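Local coordinates for hypothetical protein PA1835 (PDB 1YOC) that is of unknown function but adopts a hot dog fold of the DUF4442 family, related to PaaI-type thioesterases, and may act on acyl thioesters, at residues 104-109 / 127-132; 121-126 / 137-142; 62-67 / 95-100; 80-85 / 142-147. One frame throughout, in Å; residues are numbered along the deposited sequence.

Interaction 1 of 4, residues 104-109 / 127-132; sequences DVRAVA and VAYVDD
Arg106 and Tyr129 face each other across an antiparallel pair of strands, 105-109 and 127-130, that belongs to the hot dog sheet. Four backbone hydrogen bonds join the strands. Arg106 N donates to Tyr129 O and Tyr129 N to Arg106 O, and Val108 and Val127 exchange a second such couple; between them, Ala107 and Ala128 form a non-hydrogen-bonded pair whose CA atoms approach to 4.1 Å. The charged and aromatic groups share the face of Arg106, Val108, Val127 and Tyr129. Chi1 (-176°) sets Arg106 CG anti to the backbone N, and the chain bends at chi3; the guanidinium lies flat on the Tyr129 ring, the planes 11° apart. This cation-pi stack is off-centre, Arg106 CZ standing 4.5 Å from the centroid of the Tyr129 ring. The same guanidinium forms a salt bridge from Arg106 NH1 to Asp132 OD1 at 2.7 Å, while Arg106 NE has a long, weak ion pair with Glu45. Small apolar groups occupy the other face: Val105 CG1 meets Ala128 CB at 3.9 Å, and Val105 and Ala107 also touch Leu66 and Ala69 of helix 63-81, respectively. Three waters bridge the segments. One molecule accepts from Asp131 N and donates to Asp104 O, another donates to both Asp104 O and Tyr129 O, and a third accepts from Arg106 NH2 at 2.8 Å while donating to Asp132 O.

Interaction 2 of 4, residues 121-126 / 137-142; sequences NLVVPV and RAEITM
Val124 and Ile140 form the middle hydrogen-bonded pair between the antiparallel strands 121-126 and 137-142, neighbours in the hot dog sheet. Six backbone hydrogen bonds hold this hairpin segment, two each for Leu122 with Met142, Val124 with Ile140, and Val126 with Ala138. CA-H...O contacts fill in between them, such as Glu139 CA to Val124 O at 3.3 Å.

Apolar contacts on the buried face are few but direct. Val124 CG2 meets Met142 CG at 4.0 Å; chi1 of -57° puts Met142 CG anti to the carbonyl carbon. Farther along, the CB atoms of Val126 and Ala138 lie 4.4 Å apart.

The other face is more polar and more exposed. Val123 uses both methyls: CG1 rests on Glu139 CB at 3.7 Å, and CG2 on Thr141 OG1 at 3.9 Å. The Thr141 methyl, CG2, turns instead to Asn121, 3.6 Å from ND2.

On its far side strand 137-142 pairs with strand 86-97, where Arg137 forms a salt bridge with Glu96 and its NE binds a glycerol, probably from crystallisation. Helix 63-81 covers the buried face, Ala74 touching both Val124 and Ile140 and Thr78 touching Met142.

Interaction 3 of 4, residues 62-67 / 95-100; sequences HAIALC and VEYLAK
Tyr97 CG stands anti to the carbonyl carbon (chi1 -56°), and chi2 of -59° turns the ring that reaches Ala63 in the first turn of helix 63-81. Cys67 SG is likewise anti to its own carbonyl carbon (chi1 -71°). The tightest approach is Ala63 CB to Tyr97 CE1, 3.4 Å. The methyl comes to the ring obliquely and is nearly as close to CZ, so it sits against the bond between these two carbons. Beyond the ring, Tyr97 OH lies 4.0 Å from Ile64 CD1 and 4.1 Å from Cys67 SG. One turn after Ala63, Cys67 SG also meets Val95 CG1 at 4.0 Å, giving the strand a second point of apolar contact with the helix. The axes of helix 63-67 and strand 95-97 are 10.2 Å apart at their closest, and the contact is carried mainly by side chains.

His62 occupies the N-cap position and stacks edge-to-face on Phe29 of the second subunit. Val95 and Glu96 pair with an antiparallel strand of that subunit, carrying the sheet across the interface. A long helix lying against an antiparallel sheet that continues into a second subunit is the arrangement characteristic of the hot dog fold and its dimers.

Interaction 4 of 4, residues 80-85 / 142-147; sequences ASIPAG and MYVSQA
Ile82 and Val144 turn their side chains toward each other across the gap between the end of helix 63-81 and the last strand of the chain. Their CA atoms are 8.3 Å apart, and the branches meet lightly, with Ile82 CG2 at 4.3 Å from Val144 CG1. Val144 CG1 lies anti to its backbone N (chi1 176°). On the helix side, Ile82 is the first residue to leave helical geometry. Both residues have further apolar neighbours: Ile82 packs on Trp88 and Trp116, and Val144 on Leu122.

The second point of contact is made by backbone. Ala147 N donates to Gly85 O at 3.2 Å, with an N-H...O angle of 157° and the donor in the plane of the carbonyl. Gly85 has no side chain, and its carbonyl oxygen comes 3.8 Å from Gln146 CA and 4.2 Å from Gln146 CG, which stands anti to the backbone N. The terminal carboxylate of Ala147 is close by, and its OXT has a long, weak ion pair with Arg87.

The touching parts, 82-85 and 144-147, run in nearly the same direction, 15° apart. Ser145 shares backbone hydrogen bonding with Arg87, so strand 86-97 starts beside strand 142-146 directly after Gly85. The contact therefore joins the exit of the long helix, the connection into strand 86-97 and the C-terminal strand, at the periphery of the helix-on-sheet layer that defines the hot dog fold.

How the interactions relate
Interactions 1 and 2 share strand 120-130, which pairs with strand 105-110 on one side and strand 133-146 on the other; they meet where Ala107 CB lies 4.1 Å from Val126 CG1. Interaction 2 passes into interaction 3 through the Arg137 NH2 to Glu96 OE1 salt bridge, 3.0 Å, beside a glycerol probably from crystallisation, and into interaction 4 through the shared Met142. Interactions 3 and 4 use the two ends of helix 63-81, their centres about 28 Å apart. Leu66 CD2 of that helix also reaches Val105 CG2 of interaction 1 at 3.8 Å. Interaction 3 alone borders the second subunit; no active site is established.

Interaction 1 of 4, residues 104-109 / 127-132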
loop_
_atom_site.group_PDB
_atom_site.type_symbol
_atom_site.label_atom_id
_atom_site.label_comp_id
_atom_site.label_asym_id
_atom_site.label_seq_id
_atom_site.Cartn_x
_atom_site.Cartn_y
_atom_site.Cartn_z
ATOM N N ASP B 104 -11.124 -12.620 6.346
ATOM C CA ASP B 104 -10.736 -11.534 7.239
ATOM C C ASP B 104 -9.277 -11.675 7.630
ATOM O O ASP B 104 -8.791 -12.771 7.860
ATOM C CB ASP B 104 -11.611 -11.499 8.504
ATOM C CG ASP B 104 -13.104 -11.336 8.183
ATOM O OD1 ASP B 104 -13.493 -10.761 7.128
ATOM O OD2 ASP B 104 -13.905 -11.793 9.013
ATOM N N VAL B 105 -8.613 -10.535 7.700
ATOM C CA VAL B 105 -7.188 -10.448 7.990
ATOM C C VAL B 105 -6.825 -9.996 9.401
ATOM O O VAL B 105 -7.516 -9.157 9.995
ATOM C CB VAL B 105 -6.536 -9.447 6.970
ATOM C CG1 VAL B 105 -5.040 -9.414 7.159
ATOM C CG2 VAL B 105 -6.839 -9.914 5.529
ATOM N N ARG B 106 -5.757 -10.587 9.937
ATOM C CA ARG B 106 -5.222 -10.228 11.257
ATOM C C ARG B 106 -3.735 -9.892 10.992
ATOM O O ARG B 106 -3.011 -10.701 10.421
ATOM C CB ARG B 106 -5.327 -11.437 12.210
ATOM C CG ARG B 106 -4.890 -11.214 13.687
ATOM C CD ARG B 106 -5.163 -12.524 14.558
ATOM N NE ARG B 106 -3.971 -13.402 14.684
ATOM C CZ ARG B 106 -3.812 -14.573 14.053
ATOM N NH1 ARG B 106 -4.760 -15.029 13.241
ATOM N NH2 ARG B 106 -2.707 -15.299 14.226
ATOM N N ALA B 107 -3.290 -8.700 11.377
ATOM C CA ALA B 107 -1.899 -8.340 11.153
ATOM C C ALA B 107 -1.240 -8.136 12.495
ATOM O O ALA B 107 -1.768 -7.433 13.351
ATOM C CB ALA B 107 -1.820 -7.045 10.285
ATOM N N VAL B 108 -0.063 -8.735 12.670
ATOM C CA VAL B 108 0.645 -8.659 13.929
ATOM C C VAL B 108 1.998 -7.998 13.766
ATOM O O VAL B 108 2.790 -8.383 12.896
ATOM C CB VAL B 108 0.850 -10.099 14.502
ATOM C CG1 VAL B 108 1.689 -10.031 15.786
ATOM C CG2 VAL B 108 -0.524 -10.797 14.740
ATOM N N ALA B 109 2.267 -6.994 14.606
ATOM C CA ALA B 109 3.548 -6.297 14.579
ATOM C C ALA B 109 4.185 -6.600 15.934
ATOM O O ALA B 109 3.785 -6.055 16.974
ATOM C CB ALA B 109 3.324 -4.718 14.375
ATOM N N VAL B 127 3.402 -9.536 10.209
ATOM C CA VAL B 127 2.957 -10.711 9.470
ATOM C C VAL B 127 1.423 -10.642 9.443
ATOM O O VAL B 127 0.792 -10.329 10.455
ATOM C CB VAL B 127 3.431 -12.022 10.126
ATOM C CG1 VAL B 127 2.929 -13.227 9.320
ATOM C CG2 VAL B 127 4.980 -12.043 10.123
ATOM N N ALA B 128 0.827 -10.870 8.271
ATOM C CA ALA B 128 -0.627 -10.859 8.193
ATOM C C ALA B 128 -1.072 -12.294 7.944
ATOM O O ALA B 128 -0.421 -13.042 7.211
ATOM C CB ALA B 128 -1.155 -9.915 7.060
ATOM N N TYR B 129 -2.193 -12.615 8.580
ATOM C CA TYR B 129 -2.810 -13.933 8.549
ATOM C C TYR B 129 -4.271 -13.909 8.120
ATOM O O TYR B 129 -4.995 -12.911 8.344
ATOM C CB TYR B 129 -2.837 -14.528 9.967
ATOM C CG TYR B 129 -1.517 -14.649 10.661
ATOM C CD1 TYR B 129 -0.798 -15.852 10.626
ATOM C CD2 TYR B 129 -0.957 -13.553 11.343
ATOM C CE1 TYR B 129 0.449 -15.974 11.242
ATOM C CE2 TYR B 129 0.304 -13.662 11.968
ATOM C CZ TYR B 129 0.997 -14.879 11.912
ATOM O OH TYR B 129 2.236 -15.020 12.543
ATOM N N VAL B 130 -4.700 -15.044 7.562
ATOM C CA VAL B 130 -6.085 -15.292 7.257
ATOM C C VAL B 130 -6.320 -16.712 7.823
ATOM O O VAL B 130 -5.580 -17.650 7.489
ATOM C CB VAL B 130 -6.442 -15.244 5.727
ATOM C CG1 VAL B 130 -7.842 -15.819 5.530
ATOM C CG2 VAL B 130 -6.449 -13.782 5.226
ATOM N N ASP B 131 -7.327 -16.859 8.683
ATOM C CA ASP B 131 -7.616 -18.161 9.311
ATOM C C ASP B 131 -6.331 -18.747 9.929
ATOM O O ASP B 131 -5.994 -19.916 9.741
ATOM C CB ASP B 131 -8.224 -19.121 8.267
ATOM C CG ASP B 131 -8.775 -20.427 8.888
ATOM O OD1 ASP B 131 -9.274 -20.396 10.026
ATOM O OD2 ASP B 131 -8.724 -21.481 8.218
ATOM N N ASP B 132 -5.607 -17.902 10.658
ATOM C CA ASP B 132 -4.371 -18.284 11.346
ATOM C C ASP B 132 -3.192 -18.761 10.508
ATOM O O ASP B 132 -2.195 -19.242 11.046
ATOM C CB ASP B 132 -4.674 -19.316 12.449
ATOM C CG ASP B 132 -5.606 -18.762 13.485
ATOM O OD1 ASP B 132 -5.433 -17.587 13.875
ATOM O OD2 ASP B 132 -6.528 -19.475 13.887
HETATM O O HOH W 1 -9.730 -15.063 8.631
HETATM O O HOH W 2 -7.485 -13.465 10.341
HETATM O O HOH W 3 -1.627 -17.848 13.741
#

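Interaction 2 of 4, residues 121-126 / 137-142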
loop_
_atom_site.group_PDB
_atom_site.type_symbol
_atom_site.label_atom_id
_atom_site.label_comp_id
_atom_site.label_asym_id
_atom_site.label_seq_id
_atom_site.Cartn_x
_atom_site.Cartn_y
_atom_site.Cartn_z
ATOM N N ASN B 121 17.537 4.045 12.304
ATOM C CA ASN B 121 16.565 3.189 11.638
ATOM C C ASN B 121 16.171 2.004 12.470
ATOM O O ASN B 121 17.034 1.276 12.950
ATOM C CB ASN B 121 17.155 2.692 10.312
ATOM C CG ASN B 121 17.320 3.816 9.328
ATOM O OD1 ASN B 121 18.417 4.060 8.775
ATOM N ND2 ASN B 121 16.245 4.533 9.118
ATOM N N LEU B 122 14.879 1.822 12.658
ATOM C CA LEU B 122 14.365 0.655 13.391
ATOM C C LEU B 122 13.506 -0.058 12.345
ATOM O O LEU B 122 12.683 0.587 11.663
ATOM C CB LEU B 122 13.475 1.071 14.577
ATOM C CG LEU B 122 14.066 2.066 15.590
ATOM C CD1 LEU B 122 13.086 2.214 16.814
ATOM C CD2 LEU B 122 15.429 1.576 16.046
ATOM N N VAL B 123 13.692 -1.367 12.210
ATOM C CA VAL B 123 12.945 -2.142 11.218
ATOM C C VAL B 123 11.843 -2.919 11.923
ATOM O O VAL B 123 12.090 -3.853 12.676
ATOM C CB VAL B 123 13.914 -3.092 10.430
ATOM C CG1 VAL B 123 13.168 -3.793 9.291
ATOM C CG2 VAL B 123 15.116 -2.274 9.903
ATOM N N VAL B 124 10.604 -2.508 11.676
ATOM C CA VAL B 124 9.457 -3.137 12.318
ATOM C C VAL B 124 8.848 -4.260 11.465
ATOM O O VAL B 124 8.451 -4.055 10.308
ATOM C CB VAL B 124 8.381 -2.096 12.577
ATOM C CG1 VAL B 124 7.203 -2.748 13.283
ATOM C CG2 VAL B 124 8.984 -0.927 13.364
ATOM N N PRO B 125 8.746 -5.470 12.032
ATOM C CA PRO B 125 8.175 -6.594 11.280
ATOM C C PRO B 125 6.663 -6.715 11.448
ATOM O O PRO B 125 6.097 -6.388 12.504
ATOM C CB PRO B 125 8.888 -7.818 11.895
ATOM C CG PRO B 125 8.924 -7.430 13.369
ATOM C CD PRO B 125 9.321 -5.908 13.316
ATOM N N VAL B 126 6.013 -7.191 10.399
ATOM C CA VAL B 126 4.574 -7.419 10.447
ATOM C C VAL B 126 4.276 -8.701 9.665
ATOM O O VAL B 126 4.846 -8.940 8.590
ATOM C CB VAL B 126 3.759 -6.282 9.749
ATOM C CG1 VAL B 126 2.265 -6.585 9.855
ATOM C CG2 VAL B 126 4.049 -4.894 10.411
ATOM N N ARG B 137 3.980 -10.717 4.512
ATOM C CA ARG B 137 4.990 -10.237 5.482
ATOM C C ARG B 137 5.482 -8.872 5.020
ATOM O O ARG B 137 5.587 -8.623 3.824
ATOM C CB ARG B 137 6.260 -11.105 5.518
ATOM C CG ARG B 137 6.172 -12.511 6.024
ATOM C CD ARG B 137 7.640 -13.070 6.198
ATOM N NE ARG B 137 8.358 -13.184 4.927
ATOM C CZ ARG B 137 8.373 -14.279 4.161
ATOM N NH1 ARG B 137 7.729 -15.381 4.530
ATOM N NH2 ARG B 137 8.984 -14.266 2.985
ATOM N N ALA B 138 5.807 -8.011 5.981
ATOM C CA ALA B 138 6.380 -6.711 5.667
ATOM C C ALA B 138 7.420 -6.351 6.731
ATOM O O ALA B 138 7.407 -6.882 7.863
ATOM C CB ALA B 138 5.317 -5.640 5.661
ATOM N N GLU B 139 8.329 -5.464 6.339
ATOM C CA GLU B 139 9.299 -4.880 7.261
ATOM C C GLU B 139 9.216 -3.388 6.913
ATOM O O GLU B 139 9.395 -3.030 5.770
ATOM C CB GLU B 139 10.696 -5.438 7.003
ATOM C CG GLU B 139 10.919 -6.781 7.709
ATOM C CD GLU B 139 12.251 -7.429 7.317
ATOM O OE1 GLU B 139 13.104 -6.738 6.701
ATOM O OE2 GLU B 139 12.423 -8.619 7.642
ATOM N N ILE B 140 8.865 -2.544 7.883
ATOM C CA ILE B 140 8.755 -1.114 7.663
ATOM C C ILE B 140 9.880 -0.456 8.478
ATOM O O ILE B 140 9.977 -0.629 9.686
ATOM C CB ILE B 140 7.387 -0.609 8.119
ATOM C CG1 ILE B 140 6.290 -1.279 7.273
ATOM C CG2 ILE B 140 7.337 0.942 7.978
ATOM C CD1 ILE B 140 4.837 -1.039 7.797
ATOM N N THR B 141 10.725 0.283 7.769
ATOM C CA THR B 141 11.853 0.960 8.372
ATOM C C THR B 141 11.429 2.350 8.787
ATOM O O THR B 141 10.991 3.155 7.958
ATOM C CB THR B 141 13.023 1.048 7.380
ATOM O OG1 THR B 141 13.424 -0.294 7.041
ATOM C CG2 THR B 141 14.209 1.778 8.016
ATOM N N MET B 142 11.510 2.582 10.090
ATOM C CA MET B 142 11.165 3.849 10.703
ATOM C C MET B 142 12.450 4.598 11.020
ATOM O O MET B 142 13.378 4.020 11.616
ATOM C CB MET B 142 10.440 3.611 12.032
ATOM C CG MET B 142 9.201 2.757 11.918
ATOM S SD MET B 142 7.980 3.519 10.780
ATOM C CE MET B 142 6.554 2.477 11.099
#

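Interaction 3 of 4, residues 62-67 / 95-100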
loop_
_atom_site.group_PDB
_atom_site.type_symbol
_atom_site.label_atom_id
_atom_site.label_comp_id
_atom_site.label_asym_id
_atom_site.label_seq_id
_atom_site.Cartn_x
_atom_site.Cartn_y
_atom_site.Cartn_z
ATOM N N HIS B 62 -6.877 -7.364 -1.442
ATOM C CA HIS B 62 -5.863 -6.664 -2.214
ATOM C C HIS B 62 -4.546 -6.517 -1.486
ATOM O O HIS B 62 -4.518 -6.191 -0.302
ATOM C CB HIS B 62 -6.421 -5.293 -2.581
ATOM C CG HIS B 62 -5.664 -4.603 -3.657
ATOM N ND1 HIS B 62 -6.191 -4.375 -4.915
ATOM C CD2 HIS B 62 -4.485 -3.940 -3.609
ATOM C CE1 HIS B 62 -5.382 -3.572 -5.588
ATOM N NE2 HIS B 62 -4.340 -3.293 -4.815
ATOM N N ALA B 63 -3.477 -6.772 -2.228
ATOM C CA ALA B 63 -2.108 -6.660 -1.698
ATOM C C ALA B 63 -1.885 -5.337 -0.953
ATOM O O ALA B 63 -1.211 -5.307 0.111
ATOM C CB ALA B 63 -1.084 -6.750 -2.873
ATOM N N ILE B 64 -2.415 -4.251 -1.502
ATOM C CA ILE B 64 -2.169 -2.948 -0.889
ATOM C C ILE B 64 -3.045 -2.728 0.349
ATOM O O ILE B 64 -2.681 -1.938 1.220
ATOM C CB ILE B 64 -2.251 -1.816 -1.962
ATOM C CG1 ILE B 64 -1.297 -2.173 -3.135
ATOM C CG2 ILE B 64 -1.799 -0.452 -1.363
ATOM C CD1 ILE B 64 0.253 -2.290 -2.696
ATOM N N ALA B 65 -4.199 -3.416 0.419
ATOM C CA ALA B 65 -5.035 -3.319 1.638
ATOM C C ALA B 65 -4.237 -3.995 2.798
ATOM O O ALA B 65 -4.274 -3.552 3.965
ATOM C CB ALA B 65 -6.382 -4.046 1.417
ATOM N N LEU B 66 -3.513 -5.060 2.475
ATOM C CA LEU B 66 -2.687 -5.747 3.462
ATOM C C LEU B 66 -1.563 -4.788 3.884
ATOM O O LEU B 66 -1.180 -4.731 5.072
ATOM C CB LEU B 66 -2.087 -7.048 2.860
ATOM C CG LEU B 66 -3.121 -8.067 2.349
ATOM C CD1 LEU B 66 -2.407 -9.160 1.540
ATOM C CD2 LEU B 66 -3.893 -8.656 3.515
ATOM N N CYS B 67 -0.987 -4.070 2.926
ATOM C CA CYS B 67 0.083 -3.116 3.270
ATOM C C CYS B 67 -0.486 -2.057 4.201
ATOM O O CYS B 67 0.202 -1.605 5.131
ATOM C CB CYS B 67 0.651 -2.406 2.030
ATOM S SG CYS B 67 1.627 -3.458 0.953
ATOM N N VAL B 95 7.794 -5.743 1.311
ATOM C CA VAL B 95 6.765 -6.736 1.594
ATOM C C VAL B 95 6.924 -7.958 0.639
ATOM O O VAL B 95 7.506 -7.855 -0.451
ATOM C CB VAL B 95 5.328 -6.176 1.375
ATOM C CG1 VAL B 95 5.125 -4.896 2.195
ATOM C CG2 VAL B 95 5.098 -5.839 -0.159
ATOM N N GLU B 96 6.404 -9.108 1.081
ATOM C CA GLU B 96 6.354 -10.324 0.254
ATOM C C GLU B 96 4.950 -10.901 0.351
ATOM O O GLU B 96 4.344 -10.967 1.447
ATOM C CB GLU B 96 7.376 -11.371 0.738
ATOM C CG GLU B 96 8.806 -10.950 0.309
ATOM C CD GLU B 96 9.841 -11.916 0.826
ATOM O OE1 GLU B 96 10.262 -11.781 1.984
ATOM O OE2 GLU B 96 10.199 -12.827 0.068
ATOM N N TYR B 97 4.426 -11.306 -0.798
ATOM C CA TYR B 97 3.084 -11.844 -0.871
ATOM C C TYR B 97 3.196 -13.350 -0.814
ATOM O O TYR B 97 3.649 -13.984 -1.765
ATOM C CB TYR B 97 2.428 -11.365 -2.166
ATOM C CG TYR B 97 2.443 -9.851 -2.234
ATOM C CD1 TYR B 97 1.818 -9.090 -1.237
ATOM C CD2 TYR B 97 3.069 -9.168 -3.300
ATOM C CE1 TYR B 97 1.802 -7.675 -1.292
ATOM C CE2 TYR B 97 3.055 -7.749 -3.356
ATOM C CZ TYR B 97 2.417 -7.028 -2.357
ATOM O OH TYR B 97 2.377 -5.643 -2.409
ATOM N N LEU B 98 2.783 -13.921 0.312
ATOM C CA LEU B 98 2.946 -15.361 0.502
ATOM C C LEU B 98 1.844 -16.270 -0.019
ATOM O O LEU B 98 2.128 -17.405 -0.444
ATOM C CB LEU B 98 3.122 -15.674 1.996
ATOM C CG LEU B 98 4.134 -14.766 2.739
ATOM C CD1 LEU B 98 4.282 -15.294 4.153
ATOM C CD2 LEU B 98 5.485 -14.719 2.009
ATOM N N ALA B 99 0.605 -15.813 0.070
ATOM C CA ALA B 99 -0.543 -16.621 -0.346
ATOM C C ALA B 99 -1.696 -15.665 -0.610
ATOM O O ALA B 99 -1.653 -14.521 -0.182
ATOM C CB ALA B 99 -0.926 -17.602 0.802
ATOM N N LYS B 100 -2.715 -16.120 -1.313
ATOM C CA LYS B 100 -3.896 -15.275 -1.522
ATOM C C LYS B 100 -4.588 -15.120 -0.175
ATOM O O LYS B 100 -4.641 -16.054 0.616
ATOM C CB LYS B 100 -4.875 -15.918 -2.519
ATOM C CG LYS B 100 -4.236 -16.223 -3.888
ATOM C CD LYS B 100 -3.139 -15.195 -4.234
ATOM C CE LYS B 100 -2.532 -15.442 -5.615
ATOM N NZ LYS B 100 -3.563 -15.215 -6.650
#

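Interaction 4 of 4, residues 80-85 / 142-147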
loop_
_atom_site.group_PDB
_atom_site.type_symbol
_atom_site.label_atom_id
_atom_site.label_comp_id
_atom_site.label_asym_id
_atom_site.label_seq_id
_atom_site.Cartn_x
_atom_site.Cartn_y
_atom_site.Cartn_z
ATOM N N ALA B 80 3.673 4.385 19.947
ATOM C CA ALA B 80 3.451 3.976 21.348
ATOM C C ALA B 80 4.721 3.529 22.075
ATOM O O ALA B 80 4.769 3.524 23.308
ATOM C CB ALA B 80 2.421 2.802 21.399
ATOM N N SER B 81 5.768 3.202 21.318
ATOM C CA SER B 81 6.969 2.633 21.912
ATOM C C SER B 81 8.216 3.486 22.093
ATOM O O SER B 81 8.986 3.250 23.040
ATOM C CB SER B 81 7.357 1.367 21.143
ATOM O OG SER B 81 6.236 0.518 20.959
ATOM N N ILE B 82 8.451 4.454 21.205
ATOM C CA ILE B 82 9.678 5.241 21.375
ATOM C C ILE B 82 9.459 6.271 22.478
ATOM O O ILE B 82 8.326 6.576 22.822
ATOM C CB ILE B 82 10.062 5.972 20.076
ATOM C CG1 ILE B 82 8.951 6.954 19.684
ATOM C CG2 ILE B 82 10.281 4.922 18.947
ATOM C CD1 ILE B 82 9.304 7.828 18.469
ATOM N N PRO B 83 10.557 6.806 23.050
ATOM C CA PRO B 83 10.506 7.816 24.116
ATOM C C PRO B 83 9.749 9.034 23.605
ATOM O O PRO B 83 9.833 9.368 22.404
ATOM C CB PRO B 83 11.997 8.130 24.380
ATOM C CG PRO B 83 12.679 6.875 24.001
ATOM C CD PRO B 83 11.940 6.452 22.739
ATOM N N ALA B 84 9.013 9.707 24.493
ATOM C CA ALA B 84 8.224 10.883 24.108
ATOM C C ALA B 84 9.056 11.986 23.445
ATOM O O ALA B 84 8.540 12.766 22.638
ATOM C CB ALA B 84 7.483 11.438 25.325
ATOM N N GLY B 85 10.339 12.034 23.774
ATOM C CA GLY B 85 11.224 13.029 23.183
ATOM C C GLY B 85 11.747 12.661 21.792
ATOM O O GLY B 85 12.489 13.419 21.189
ATOM N N MET B 142 11.510 2.582 10.090
ATOM C CA MET B 142 11.165 3.849 10.703
ATOM C C MET B 142 12.450 4.598 11.020
ATOM O O MET B 142 13.378 4.020 11.616
ATOM C CB MET B 142 10.440 3.611 12.032
ATOM C CG MET B 142 9.201 2.757 11.918
ATOM S SD MET B 142 7.980 3.519 10.780
ATOM C CE MET B 142 6.554 2.477 11.099
ATOM N N TYR B 143 12.543 5.866 10.603
ATOM C CA TYR B 143 13.734 6.645 10.968
ATOM C C TYR B 143 13.346 7.403 12.254
ATOM O O TYR B 143 12.393 8.195 12.258
ATOM C CB TYR B 143 14.129 7.666 9.917
ATOM C CG TYR B 143 15.396 8.384 10.353
ATOM C CD1 TYR B 143 16.614 7.721 10.342
ATOM C CD2 TYR B 143 15.369 9.713 10.804
ATOM C CE1 TYR B 143 17.803 8.373 10.763
ATOM C CE2 TYR B 143 16.550 10.361 11.237
ATOM C CZ TYR B 143 17.759 9.676 11.201
ATOM O OH TYR B 143 18.987 10.290 11.524
ATOM N N VAL B 144 14.078 7.139 13.334
ATOM C CA VAL B 144 13.742 7.712 14.628
ATOM C C VAL B 144 14.827 8.681 15.013
ATOM O O VAL B 144 16.006 8.376 14.901
ATOM C CB VAL B 144 13.637 6.592 15.713
ATOM C CG1 VAL B 144 13.368 7.211 17.108
ATOM C CG2 VAL B 144 12.531 5.605 15.333
ATOM N N SER B 145 14.418 9.857 15.459
ATOM C CA SER B 145 15.389 10.867 15.856
ATOM C C SER B 145 14.956 11.633 17.118
ATOM O O SER B 145 13.760 11.798 17.372
ATOM C CB SER B 145 15.578 11.846 14.705
ATOM O OG SER B 145 14.359 12.527 14.439
ATOM N N GLN B 146 15.940 12.058 17.923
ATOM C CA GLN B 146 15.644 12.860 19.110
ATOM C C GLN B 146 15.252 14.154 18.435
ATOM O O GLN B 146 16.060 14.760 17.725
ATOM C CB GLN B 146 16.886 13.105 19.970
ATOM C CG GLN B 146 16.615 13.877 21.304
ATOM C CD GLN B 146 16.738 15.427 21.213
ATOM O OE1 GLN B 146 16.989 16.093 22.232
ATOM N NE2 GLN B 146 16.553 15.997 20.008
ATOM N N ALA B 147 14.017 14.581 18.642
ATOM C CA ALA B 147 13.551 15.790 17.990
ATOM C C ALA B 147 12.247 16.285 18.603
ATOM O O ALA B 147 12.175 17.504 18.890
ATOM C CB ALA B 147 13.368 15.528 16.487
ATOM O OXT ALA B 147 11.320 15.455 18.763
#